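Local coordinates for sensor protein (Bacteroides thetaiotaomicron, PDB 2X7X) that binds fructose through its periplasmic domain, part of a hybrid two-component system whose kinase part probably passes the signal on by histidine phosphorylation, at residues Val90-Asp94 and Arg95-Ser99; Val192-Asn196 and Asp197-Pro201; Leu253-Ala256 and Met257-Glu261. All coordinates share one frame; numbering follows the deposited sequence.

Contact 1. Residues Val90-Asp94 and Arg95-Ser99. With FRU (beta-D-fructofuranose), chain E.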
ATOM      1  N   VAL A  90     -30.538  -8.988  -8.895  1.00 40.85           N
ATOM      2  CA  VAL A  90     -30.081  -7.636  -8.526  1.00 39.67           C
ATOM      3  C   VAL A  90     -28.969  -7.667  -7.474  1.00 38.89           C
ATOM      4  O   VAL A  90     -29.113  -8.296  -6.414  1.00 39.22           O
ATOM      5  CB  VAL A  90     -31.243  -6.768  -7.956  1.00 39.82           C
ATOM      6  CG1 VAL A  90     -30.730  -5.378  -7.533  1.00 39.33           C
ATOM      7  CG2 VAL A  90     -32.413  -6.665  -8.955  1.00 39.10           C
ATOM      8  N   ILE A  91     -27.859  -6.995  -7.766  1.00 37.57           N
ATOM      9  CA  ILE A  91     -26.808  -6.816  -6.760  1.00 36.01           C
ATOM     10  C   ILE A  91     -26.784  -5.373  -6.273  1.00 35.12           C
ATOM     11  O   ILE A  91     -26.614  -4.423  -7.071  1.00 34.25           O
ATOM     12  CB  ILE A  91     -25.400  -7.204  -7.252  1.00 35.98           C
ATOM     13  CG1 ILE A  91     -25.324  -8.697  -7.582  1.00 35.40           C
ATOM     14  CG2 ILE A  91     -24.373  -6.867  -6.180  1.00 36.14           C
ATOM     15  CD1 ILE A  91     -24.013  -9.131  -8.216  1.00 34.19           C
ATOM     16  N   LEU A  92     -26.964  -5.229  -4.961  1.00 33.61           N
ATOM     17  CA  LEU A  92     -26.824  -3.942  -4.316  1.00 32.51           C
ATOM     18  C   LEU A  92     -25.377  -3.735  -3.914  1.00 31.88           C
ATOM     19  O   LEU A  92     -24.785  -4.579  -3.223  1.00 31.97           O
ATOM     20  CB  LEU A  92     -27.737  -3.838  -3.089  1.00 32.44           C
ATOM     21  CG  LEU A  92     -29.248  -4.028  -3.273  1.00 30.98           C
ATOM     22  CD1 LEU A  92     -29.901  -3.916  -1.934  1.00 29.12           C
ATOM     23  CD2 LEU A  92     -29.860  -3.026  -4.243  1.00 29.11           C
ATOM     24  N   VAL A  93     -24.811  -2.616  -4.362  1.00 30.98           N
ATOM     25  CA  VAL A  93     -23.475  -2.204  -3.947  1.00 30.27           C
ATOM     26  C   VAL A  93     -23.516  -0.913  -3.137  1.00 29.58           C
ATOM     27  O   VAL A  93     -24.224   0.038  -3.513  1.00 29.13           O
ATOM     28  CB  VAL A  93     -22.522  -1.987  -5.153  1.00 30.27           C
ATOM     29  CG1 VAL A  93     -21.118  -1.731  -4.652  1.00 30.42           C
ATOM     30  CG2 VAL A  93     -22.496  -3.202  -6.025  1.00 30.88           C
ATOM     31  N   ASP A  94     -22.746  -0.883  -2.045  1.00 28.86           N
ATOM     32  CA  ASP A  94     -22.430   0.366  -1.328  1.00 28.64           C
ATOM     33  C   ASP A  94     -23.663   1.008  -0.661  1.00 28.44           C
ATOM     34  O   ASP A  94     -23.749   1.038   0.561  1.00 28.87           O
ATOM     35  CB  ASP A  94     -21.619   1.323  -2.249  1.00 28.27           C
ATOM     36  CG  ASP A  94     -21.907   2.792  -2.008  1.00 28.85           C
ATOM     37  OD1 ASP A  94     -21.763   3.272  -0.866  1.00 30.92           O
ATOM     38  OD2 ASP A  94     -22.257   3.495  -2.977  1.00 28.63           O
ATOM     39  N   ARG A  95     -24.612   1.507  -1.443  1.00 28.19           N
ATOM     40  CA  ARG A  95     -25.853   2.021  -0.877  1.00 28.44           C
ATOM     41  C   ARG A  95     -26.926   0.944  -0.882  1.00 29.09           C
ATOM     42  O   ARG A  95     -26.872   0.028  -1.695  1.00 29.20           O
ATOM     43  CB  ARG A  95     -26.321   3.241  -1.639  1.00 28.14           C
ATOM     44  CG  ARG A  95     -25.243   4.253  -1.769  1.00 26.48           C
ATOM     45  CD  ARG A  95     -25.775   5.619  -2.083  1.00 24.71           C
ATOM     46  NE  ARG A  95     -24.651   6.531  -2.268  1.00 23.03           N
ATOM     47  CZ  ARG A  95     -24.749   7.760  -2.749  1.00 22.23           C
ATOM     48  NH1 ARG A  95     -25.925   8.273  -3.113  1.00 21.17           N
ATOM     49  NH2 ARG A  95     -23.652   8.471  -2.876  1.00 23.62           N
ATOM     50  N   LYS A  96     -27.877   1.049   0.043  1.00 29.62           N
ATOM     51  CA  LYS A  96     -28.907   0.019   0.247  1.00 30.19           C
ATOM     52  C   LYS A  96     -30.313   0.544  -0.086  1.00 30.63           C
ATOM     53  O   LYS A  96     -30.515   1.744  -0.297  1.00 30.53           O
ATOM     54  CB  LYS A  96     -28.943  -0.432   1.717  1.00 30.05           C
ATOM     55  CG  LYS A  96     -27.747  -1.182   2.284  1.00 29.45           C
ATOM     56  CD  LYS A  96     -27.853  -1.089   3.809  1.00 28.35           C
ATOM     57  CE  LYS A  96     -26.760  -1.816   4.545  1.00 29.87           C
ATOM     58  NZ  LYS A  96     -26.752  -1.438   6.001  1.00 28.13           N
ATOM     59  N   ILE A  97     -31.281  -0.373  -0.095  1.00 31.40           N
ATOM     60  CA  ILE A  97     -32.699  -0.025  -0.161  1.00 31.66           C
ATOM     61  C   ILE A  97     -33.369  -0.434   1.148  1.00 32.51           C
ATOM     62  O   ILE A  97     -32.688  -0.815   2.108  1.00 32.84           O
ATOM     63  CB  ILE A  97     -33.410  -0.662  -1.379  1.00 31.33           C
ATOM     64  CG1 ILE A  97     -33.263  -2.184  -1.372  1.00 31.20           C
ATOM     65  CG2 ILE A  97     -32.885  -0.064  -2.677  1.00 30.84           C
ATOM     66  CD1 ILE A  97     -34.165  -2.900  -2.357  1.00 31.02           C
ATOM     67  N   LEU A  98     -34.697  -0.364   1.190  1.00 33.30           N
ATOM     68  CA  LEU A  98     -35.429  -0.584   2.432  1.00 33.88           C
ATOM     69  C   LEU A  98     -36.226  -1.886   2.487  1.00 34.55           C
ATOM     70  O   LEU A  98     -37.151  -2.017   3.282  1.00 35.10           O
ATOM     71  CB  LEU A  98     -36.322   0.625   2.737  1.00 33.67           C
ATOM     72  CG  LEU A  98     -35.576   1.957   2.882  1.00 33.59           C
ATOM     73  CD1 LEU A  98     -36.540   3.080   3.193  1.00 31.98           C
ATOM     74  CD2 LEU A  98     -34.448   1.870   3.936  1.00 32.30           C
ATOM     75  N   SER A  99     -35.859  -2.850   1.655  1.00 35.41           N
ATOM     76  CA  SER A  99     -36.468  -4.170   1.702  1.00 36.44           C
ATOM     77  C   SER A  99     -35.443  -5.208   1.305  1.00 37.37           C
ATOM     78  O   SER A  99     -34.298  -4.872   1.009  1.00 37.76           O
ATOM     79  CB  SER A  99     -37.677  -4.251   0.781  1.00 36.47           C
ATOM     80  OG  SER A  99     -37.268  -4.151  -0.564  1.00 36.58           O
TER
HETATM   81  C1  FRU E1335     -19.007   8.213  -4.355  1.00 24.07           C
HETATM   82  C2  FRU E1335     -19.424   8.660  -2.966  1.00 22.70           C
HETATM   83  C3  FRU E1335     -18.290   8.529  -1.954  1.00 21.51           C
HETATM   84  C4  FRU E1335     -19.022   8.055  -0.714  1.00 21.98           C
HETATM   85  C5  FRU E1335     -20.043   7.105  -1.324  1.00 22.73           C
HETATM   86  C6  FRU E1335     -21.283   6.844  -0.471  1.00 23.46           C
HETATM   87  O1  FRU E1335     -19.952   8.680  -5.314  1.00 24.20           O
HETATM   88  O2  FRU E1335     -19.926   9.999  -3.052  1.00 22.07           O
HETATM   89  O3  FRU E1335     -17.559   9.750  -1.770  1.00 19.62           O
HETATM   90  O4  FRU E1335     -18.157   7.424   0.237  1.00 21.48           O
HETATM   91  O5  FRU E1335     -20.455   7.794  -2.508  1.00 23.02           O
HETATM   92  O6  FRU E1335     -22.099   5.839  -1.105  1.00 24.64           O
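Asp94 and Arg95 lie side by side and point the same way, into the sugar site. They sit where strand 90-93 ends, at the C-terminal edge of a parallel sheet in a periplasmic binding protein fold. Loops at such strand ends line the ligand cleft, and this one supplies two of the fructose-binding residues.

The hydroxyl O6 of fructose donates a hydrogen bond to Asp94 OD1 at 2.6 Å. The same oxygen accepts one from Arg95 NE at 2.9 Å, nearly straight at 165°. One hydroxyl is therefore gripped as donor and as acceptor by neighbouring residues. Arg95 NH2 adds a longer bond to the ring oxygen O5 of fructose, 3.3 Å away and in the plane of the guanidinium. The arginine chain is extended from CG to NE, which carries this edge out to the sugar.

Charge pairing between the two residues is looser. Asp94 OD2 stands 3.9 Å from Arg95 NE, a long salt bridge, with the carboxylate and guanidinium planes 77° apart. The carboxylate has closer help from outside: Tyr245 bonds OD1, while Arg20 and Ser69 hold OD2. Arg95 NH1 is tied to the backbone oxygen of Asn71. These partners probably keep both groups fixed for the ligand.

In the backbone, Arg95 N makes a weak bond to Val93 O at 2.6 Å, bent to 125°. This is the bond of a classic gamma turn with Asp94 at its centre.

Apolar packing lies behind the site. Leu92 and Ile97 cross at about a right angle, and Ile97 also rests on helix 73-85. Their touching atoms are Leu92 CD1 and Ile97 CG1, 3.8 Å apart.

Contact 2. Residues Val192-Asn196 and Asp197-Pro201; sequences VYAHN and DRIAP. With FRU (beta-D-fructofuranose), chain E.
The side-chain amide of Asn196 works in two directions at once. Its OD1 takes the backbone N-H groups of Arg198 and Ile199, just ahead of helix 199-209, while its ND2 reaches the bound fructose. OD1 accepts a nearly straight bond from Ile199 N at 2.7 Å and a weak one from Arg198 N at 3.1 Å. CG sits between the backbone N and the carbonyl carbon (chi1 75°), which turns OD1 back over these amides. Ala200 N closes the turn on Asn196 O.

On the other branch, ND2 of Asn196 donates to fructose O3 at 2.8 Å and also to the backbone oxygen of Trp170. Arg198 bends at chi3 and lays one guanidinium face against ND2, with the two planes 73° apart. Asn196 ND2 and Arg198 NH2 are both donors and not bonded to each other; both turn to the sugar. NH2 meets fructose O2 at 2.7 Å and 170°, and NH1 bonds O3 weakly. Glu171 holds NE of Arg198 in a salt bridge.

Next to the polar turn, Ala194 CB packs on Ile199 CG2 at 3.4 Å and on Ala200 CB at 3.9 Å. This joins strand 191-194 to the helix that follows it in a beta-alpha-beta unit.

With OD1 taken up by backbone N-H groups, the amide's orientation is set. The same amide thus probably ties the sugar's O3 to the turn that leads into the helix.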
ATOM      1  N   VAL A 192     -13.981  18.891  12.332  1.00 19.32           N
ATOM      2  CA  VAL A 192     -14.934  18.742  11.240  1.00 18.20           C
ATOM      3  C   VAL A 192     -14.992  17.270  10.875  1.00 18.16           C
ATOM      4  O   VAL A 192     -13.964  16.651  10.602  1.00 18.51           O
ATOM      5  CB  VAL A 192     -14.513  19.612  10.004  1.00 17.82           C
ATOM      6  CG1 VAL A 192     -15.523  19.508   8.869  1.00 14.97           C
ATOM      7  CG2 VAL A 192     -14.350  21.055  10.442  1.00 17.01           C
ATOM      8  N   TYR A 193     -16.194  16.715  10.898  1.00 18.17           N
ATOM      9  CA  TYR A 193     -16.441  15.369  10.398  1.00 18.10           C
ATOM     10  C   TYR A 193     -17.137  15.518   9.070  1.00 18.67           C
ATOM     11  O   TYR A 193     -18.281  15.969   9.022  1.00 18.53           O
ATOM     12  CB  TYR A 193     -17.339  14.605  11.362  1.00 17.65           C
ATOM     13  CG  TYR A 193     -17.823  13.236  10.898  1.00 17.25           C
ATOM     14  CD1 TYR A 193     -17.151  12.509   9.890  1.00 16.07           C
ATOM     15  CD2 TYR A 193     -18.935  12.649  11.507  1.00 15.22           C
ATOM     16  CE1 TYR A 193     -17.598  11.247   9.494  1.00 14.99           C
ATOM     17  CE2 TYR A 193     -19.390  11.398  11.124  1.00 14.41           C
ATOM     18  CZ  TYR A 193     -18.731  10.698  10.129  1.00 15.86           C
ATOM     19  OH  TYR A 193     -19.217   9.456   9.786  1.00 15.19           O
ATOM     20  N   ALA A 194     -16.443  15.144   7.997  1.00 18.92           N
ATOM     21  CA  ALA A 194     -16.985  15.225   6.649  1.00 19.09           C
ATOM     22  C   ALA A 194     -17.239  13.813   6.151  1.00 19.64           C
ATOM     23  O   ALA A 194     -16.378  12.943   6.294  1.00 19.82           O
ATOM     24  CB  ALA A 194     -15.998  15.939   5.746  1.00 19.17           C
ATOM     25  N   HIS A 195     -18.412  13.579   5.568  1.00 20.22           N
ATOM     26  CA  HIS A 195     -18.806  12.222   5.145  1.00 20.79           C
ATOM     27  C   HIS A 195     -18.025  11.695   3.946  1.00 21.06           C
ATOM     28  O   HIS A 195     -17.998  10.491   3.712  1.00 21.39           O
ATOM     29  CB  HIS A 195     -20.321  12.119   4.898  1.00 20.85           C
ATOM     30  CG  HIS A 195     -21.144  12.025   6.154  1.00 21.41           C
ATOM     31  ND1 HIS A 195     -22.429  11.511   6.164  1.00 21.18           N
ATOM     32  CD2 HIS A 195     -20.864  12.366   7.435  1.00 19.59           C
ATOM     33  CE1 HIS A 195     -22.903  11.547   7.397  1.00 21.33           C
ATOM     34  NE2 HIS A 195     -21.977  12.069   8.184  1.00 21.90           N
ATOM     35  N   ASN A 196     -17.392  12.576   3.178  1.00 21.23           N
ATOM     36  CA  ASN A 196     -16.407  12.100   2.212  1.00 21.60           C
ATOM     37  C   ASN A 196     -15.251  13.056   1.987  1.00 21.73           C
ATOM     38  O   ASN A 196     -15.241  14.169   2.518  1.00 21.80           O
ATOM     39  CB  ASN A 196     -17.047  11.643   0.891  1.00 21.17           C
ATOM     40  CG  ASN A 196     -17.501  12.801  -0.002  1.00 22.92           C
ATOM     41  OD1 ASN A 196     -17.391  13.997   0.335  1.00 22.20           O
ATOM     42  ND2 ASN A 196     -18.017  12.437  -1.169  1.00 22.57           N
ATOM     43  N   ASP A 197     -14.292  12.606   1.180  1.00 22.31           N
ATOM     44  CA  ASP A 197     -13.065  13.349   0.887  1.00 22.07           C
ATOM     45  C   ASP A 197     -13.283  14.412  -0.168  1.00 22.36           C
ATOM     46  O   ASP A 197     -12.311  14.984  -0.654  1.00 23.21           O
ATOM     47  CB  ASP A 197     -11.968  12.403   0.394  1.00 21.91           C
ATOM     48  CG  ASP A 197     -11.530  11.403   1.444  1.00 21.88           C
ATOM     49  OD1 ASP A 197     -11.733  11.638   2.656  1.00 22.71           O
ATOM     50  OD2 ASP A 197     -10.964  10.368   1.057  1.00 22.91           O
ATOM     51  N   ARG A 198     -14.534  14.647  -0.561  1.00 22.19           N
ATOM     52  CA  ARG A 198     -14.866  15.782  -1.421  1.00 21.71           C
ATOM     53  C   ARG A 198     -15.503  16.892  -0.563  1.00 22.03           C
ATOM     54  O   ARG A 198     -15.203  18.078  -0.727  1.00 21.95           O
ATOM     55  CB  ARG A 198     -15.787  15.367  -2.561  1.00 21.50           C
ATOM     56  CG  ARG A 198     -15.118  14.476  -3.626  1.00 21.90           C
ATOM     57  CD  ARG A 198     -16.000  14.285  -4.898  1.00 20.95           C
ATOM     58  NE  ARG A 198     -17.389  13.857  -4.615  1.00 19.17           N
ATOM     59  CZ  ARG A 198     -17.748  12.623  -4.257  1.00 17.09           C
ATOM     60  NH1 ARG A 198     -16.842  11.656  -4.103  1.00 12.29           N
ATOM     61  NH2 ARG A 198     -19.027  12.363  -4.028  1.00 16.04           N
ATOM     62  N   ILE A 199     -16.366  16.500   0.372  1.00 21.33           N
ATOM     63  CA  ILE A 199     -16.839  17.420   1.392  1.00 20.61           C
ATOM     64  C   ILE A 199     -15.647  18.046   2.147  1.00 20.75           C
ATOM     65  O   ILE A 199     -15.590  19.268   2.345  1.00 20.75           O
ATOM     66  CB  ILE A 199     -17.832  16.715   2.349  1.00 19.93           C
ATOM     67  CG1 ILE A 199     -19.148  16.428   1.613  1.00 20.73           C
ATOM     68  CG2 ILE A 199     -18.120  17.551   3.556  1.00 19.12           C
ATOM     69  CD1 ILE A 199     -19.985  15.302   2.192  1.00 18.27           C
ATOM     70  N   ALA A 200     -14.684  17.212   2.520  1.00 20.78           N
ATOM     71  CA  ALA A 200     -13.593  17.632   3.411  1.00 21.10           C
ATOM     72  C   ALA A 200     -12.770  18.847   2.947  1.00 21.22           C
ATOM     73  O   ALA A 200     -12.648  19.817   3.694  1.00 21.25           O
ATOM     74  CB  ALA A 200     -12.698  16.451   3.768  1.00 20.97           C
ATOM     75  N   PRO A 201     -12.216  18.814   1.719  1.00 21.52           N
ATOM     76  CA  PRO A 201     -11.446  20.003   1.285  1.00 21.90           C
ATOM     77  C   PRO A 201     -12.280  21.294   1.189  1.00 22.35           C
ATOM     78  O   PRO A 201     -11.730  22.402   1.263  1.00 22.68           O
ATOM     79  CB  PRO A 201     -10.899  19.613  -0.095  1.00 21.91           C
ATOM     80  CG  PRO A 201     -11.663  18.378  -0.505  1.00 21.91           C
ATOM     81  CD  PRO A 201     -12.193  17.727   0.724  1.00 21.41           C
TER
HETATM   82  C1  FRU E1335     -19.007   8.213  -4.355  1.00 24.07           C
HETATM   83  C2  FRU E1335     -19.424   8.660  -2.966  1.00 22.70           C
HETATM   84  C3  FRU E1335     -18.290   8.529  -1.954  1.00 21.51           C
HETATM   85  C4  FRU E1335     -19.022   8.055  -0.714  1.00 21.98           C
HETATM   86  C5  FRU E1335     -20.043   7.105  -1.324  1.00 22.73           C
HETATM   87  C6  FRU E1335     -21.283   6.844  -0.471  1.00 23.46           C
HETATM   88  O1  FRU E1335     -19.952   8.680  -5.314  1.00 24.20           O
HETATM   89  O2  FRU E1335     -19.926   9.999  -3.052  1.00 22.07           O
HETATM   90  O3  FRU E1335     -17.559   9.750  -1.770  1.00 19.62           O
HETATM   91  O4  FRU E1335     -18.157   7.424   0.237  1.00 21.48           O
HETATM   92  O5  FRU E1335     -20.455   7.794  -2.508  1.00 23.02           O
HETATM   93  O6  FRU E1335     -22.099   5.839  -1.105  1.00 24.64           O

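Contact 3. Residues Leu253-Ala256 and Met257-Glu261; sequences LQLA and MDILE
Residues 253-256 and 257-260 form the last turns of helix 249-260, and Glu261 follows. Successive i to i+4 backbone bonds link the two segments. Met257 N bonds Leu253 O at 2.8 Å, and Leu260 N bonds Ala256 O at 2.9 Å. Between them, Asp258 N reaches Gln254 O and Ile259 N reaches Leu255 O. Glu261 N still bonds Met257 O, although Glu261 is the first residue to leave helical angles.

Leu255, Ala256 and Ile259 lie against the parallel sheet, where Ala256 and Ile259 touch Leu65. Leu255 CG and Ile259 CD1 meet at 4.3 Å, one turn apart. Ile259 also sets its CG1 3.5 Å from Leu255 O, with CG1 anti to the carbonyl carbon (chi1 -72°). Leu260 CG lies at the same distance from Ala256 O and packs on Leu65. Met257 bends at chi2 and chi3, and its CG lies 3.6 Å from Leu253 O. Its side chain touches Tyr34 and Val37, which lie in a loop.

Asp258 is partly exposed, with its CB 3.4 Å from Gln254 O.

This contact joins the helix to one face of the sheet by apolar groups. The N-H groups of Met257 to Glu261 each bond a carbonyl four residues back, which leaves the side facing the sheet to apolar side chains.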
ATOM      1  N   LEU A 253     -17.872  -7.972  -9.591  1.00 47.94           N
ATOM      2  CA  LEU A 253     -18.062  -8.810 -10.764  1.00 48.56           C
ATOM      3  C   LEU A 253     -17.999 -10.310 -10.465  1.00 49.02           C
ATOM      4  O   LEU A 253     -18.778 -11.079 -11.030  1.00 49.13           O
ATOM      5  CB  LEU A 253     -17.088  -8.454 -11.878  1.00 48.61           C
ATOM      6  CG  LEU A 253     -17.570  -9.002 -13.233  1.00 48.92           C
ATOM      7  CD1 LEU A 253     -18.863  -8.316 -13.693  1.00 47.91           C
ATOM      8  CD2 LEU A 253     -16.510  -8.866 -14.286  1.00 47.90           C
ATOM      9  N   GLN A 254     -17.086 -10.720  -9.588  1.00 49.40           N
ATOM     10  CA  GLN A 254     -16.996 -12.119  -9.190  1.00 50.27           C
ATOM     11  C   GLN A 254     -18.308 -12.605  -8.610  1.00 50.55           C
ATOM     12  O   GLN A 254     -18.683 -13.767  -8.782  1.00 50.85           O
ATOM     13  CB  GLN A 254     -15.877 -12.336  -8.179  1.00 50.51           C
ATOM     14  CG  GLN A 254     -14.649 -13.019  -8.754  1.00 51.97           C
ATOM     15  CD  GLN A 254     -13.379 -12.236  -8.474  1.00 53.77           C
ATOM     16  OE1 GLN A 254     -12.869 -11.542  -9.358  1.00 54.59           O
ATOM     17  NE2 GLN A 254     -12.876 -12.318  -7.240  1.00 52.97           N
ATOM     18  N   LEU A 255     -19.001 -11.705  -7.923  1.00 50.75           N
ATOM     19  CA  LEU A 255     -20.299 -12.000  -7.348  1.00 50.90           C
ATOM     20  C   LEU A 255     -21.316 -12.174  -8.472  1.00 51.22           C
ATOM     21  O   LEU A 255     -22.050 -13.160  -8.492  1.00 51.43           O
ATOM     22  CB  LEU A 255     -20.716 -10.877  -6.395  1.00 50.75           C
ATOM     23  CG  LEU A 255     -22.002 -10.967  -5.572  1.00 50.49           C
ATOM     24  CD1 LEU A 255     -22.019 -12.194  -4.659  1.00 49.37           C
ATOM     25  CD2 LEU A 255     -22.164  -9.685  -4.760  1.00 49.89           C
ATOM     26  N   ALA A 256     -21.342 -11.226  -9.407  1.00 51.31           N
ATOM     27  CA  ALA A 256     -22.195 -11.320 -10.585  1.00 51.74           C
ATOM     28  C   ALA A 256     -22.001 -12.668 -11.293  1.00 52.20           C
ATOM     29  O   ALA A 256     -22.972 -13.391 -11.538  1.00 52.53           O
ATOM     30  CB  ALA A 256     -21.928 -10.157 -11.539  1.00 51.27           C
ATOM     31  N   MET A 257     -20.748 -13.011 -11.583  1.00 52.45           N
ATOM     32  CA  MET A 257     -20.418 -14.265 -12.261  1.00 52.85           C
ATOM     33  C   MET A 257     -20.825 -15.532 -11.505  1.00 52.94           C
ATOM     34  O   MET A 257     -21.363 -16.461 -12.105  1.00 52.98           O
ATOM     35  CB  MET A 257     -18.933 -14.310 -12.617  1.00 53.05           C
ATOM     36  CG  MET A 257     -18.564 -13.365 -13.748  1.00 53.40           C
ATOM     37  SD  MET A 257     -19.958 -13.102 -14.852  1.00 54.76           S
ATOM     38  CE  MET A 257     -19.156 -13.045 -16.450  1.00 54.42           C
ATOM     39  N   ASP A 258     -20.574 -15.566 -10.199  1.00 52.90           N
ATOM     40  CA  ASP A 258     -21.024 -16.680  -9.366  1.00 52.81           C
ATOM     41  C   ASP A 258     -22.530 -16.907  -9.478  1.00 52.70           C
ATOM     42  O   ASP A 258     -22.983 -18.051  -9.566  1.00 52.93           O
ATOM     43  CB  ASP A 258     -20.616 -16.476  -7.902  1.00 52.92           C
ATOM     44  CG  ASP A 258     -19.108 -16.506  -7.706  1.00 53.30           C
ATOM     45  OD1 ASP A 258     -18.377 -16.818  -8.672  1.00 53.40           O
ATOM     46  OD2 ASP A 258     -18.647 -16.207  -6.585  1.00 53.77           O
ATOM     47  N   ILE A 259     -23.297 -15.820  -9.493  1.00 52.40           N
ATOM     48  CA  ILE A 259     -24.754 -15.895  -9.555  1.00 51.99           C
ATOM     49  C   ILE A 259     -25.218 -16.364 -10.926  1.00 52.10           C
ATOM     50  O   ILE A 259     -26.019 -17.300 -11.028  1.00 51.86           O
ATOM     51  CB  ILE A 259     -25.405 -14.544  -9.187  1.00 51.92           C
ATOM     52  CG1 ILE A 259     -25.250 -14.284  -7.685  1.00 51.35           C
ATOM     53  CG2 ILE A 259     -26.878 -14.504  -9.610  1.00 51.43           C
ATOM     54  CD1 ILE A 259     -25.513 -12.862  -7.275  1.00 51.08           C
ATOM     55  N   LEU A 260     -24.706 -15.719 -11.970  1.00 52.26           N
ATOM     56  CA  LEU A 260     -25.044 -16.087 -13.342  1.00 52.66           C
ATOM     57  C   LEU A 260     -24.652 -17.532 -13.679  1.00 53.26           C
ATOM     58  O   LEU A 260     -25.457 -18.278 -14.226  1.00 53.54           O
ATOM     59  CB  LEU A 260     -24.406 -15.122 -14.342  1.00 52.10           C
ATOM     60  CG  LEU A 260     -24.976 -13.708 -14.441  1.00 51.38           C
ATOM     61  CD1 LEU A 260     -24.115 -12.884 -15.386  1.00 50.37           C
ATOM     62  CD2 LEU A 260     -26.442 -13.693 -14.875  1.00 49.93           C
ATOM     63  N   GLU A 261     -23.427 -17.921 -13.331  1.00 53.82           N
ATOM     64  CA  GLU A 261     -22.920 -19.264 -13.610  1.00 54.51           C
ATOM     65  C   GLU A 261     -23.377 -20.274 -12.552  1.00 54.97           C
ATOM     66  O   GLU A 261     -22.770 -21.336 -12.374  1.00 54.83           O
ATOM     67  CB  GLU A 261     -21.391 -19.241 -13.692  1.00 54.53           C
ATOM     68  CG  GLU A 261     -20.827 -18.358 -14.799  1.00 55.45           C
ATOM     69  CD  GLU A 261     -19.301 -18.326 -14.814  1.00 57.34           C
ATOM     70  OE1 GLU A 261     -18.678 -18.889 -13.879  1.00 57.54           O
ATOM     71  OE2 GLU A 261     -18.725 -17.734 -15.762  1.00 58.07           O
TER

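Along the chain the contacts come in the order 1, 2, 3, without overlap. Contacts 1 and 2 lie on opposite sides of the chain's centre, with their centres about 23 Å apart. Each follows a strand of a different sheet, and both touch the same fructose, so the sugar bridges the two lobes. Contact 3 returns to the lobe of contact 1, its centre about 16 Å from that of contact 1 and about 34 Å from that of contact 2. There Ile91 of strand 90-93 packs its CD1 on Leu255 CG at 3.8 Å. Helix 249-260 thus backs the strand that leads into the ligand site.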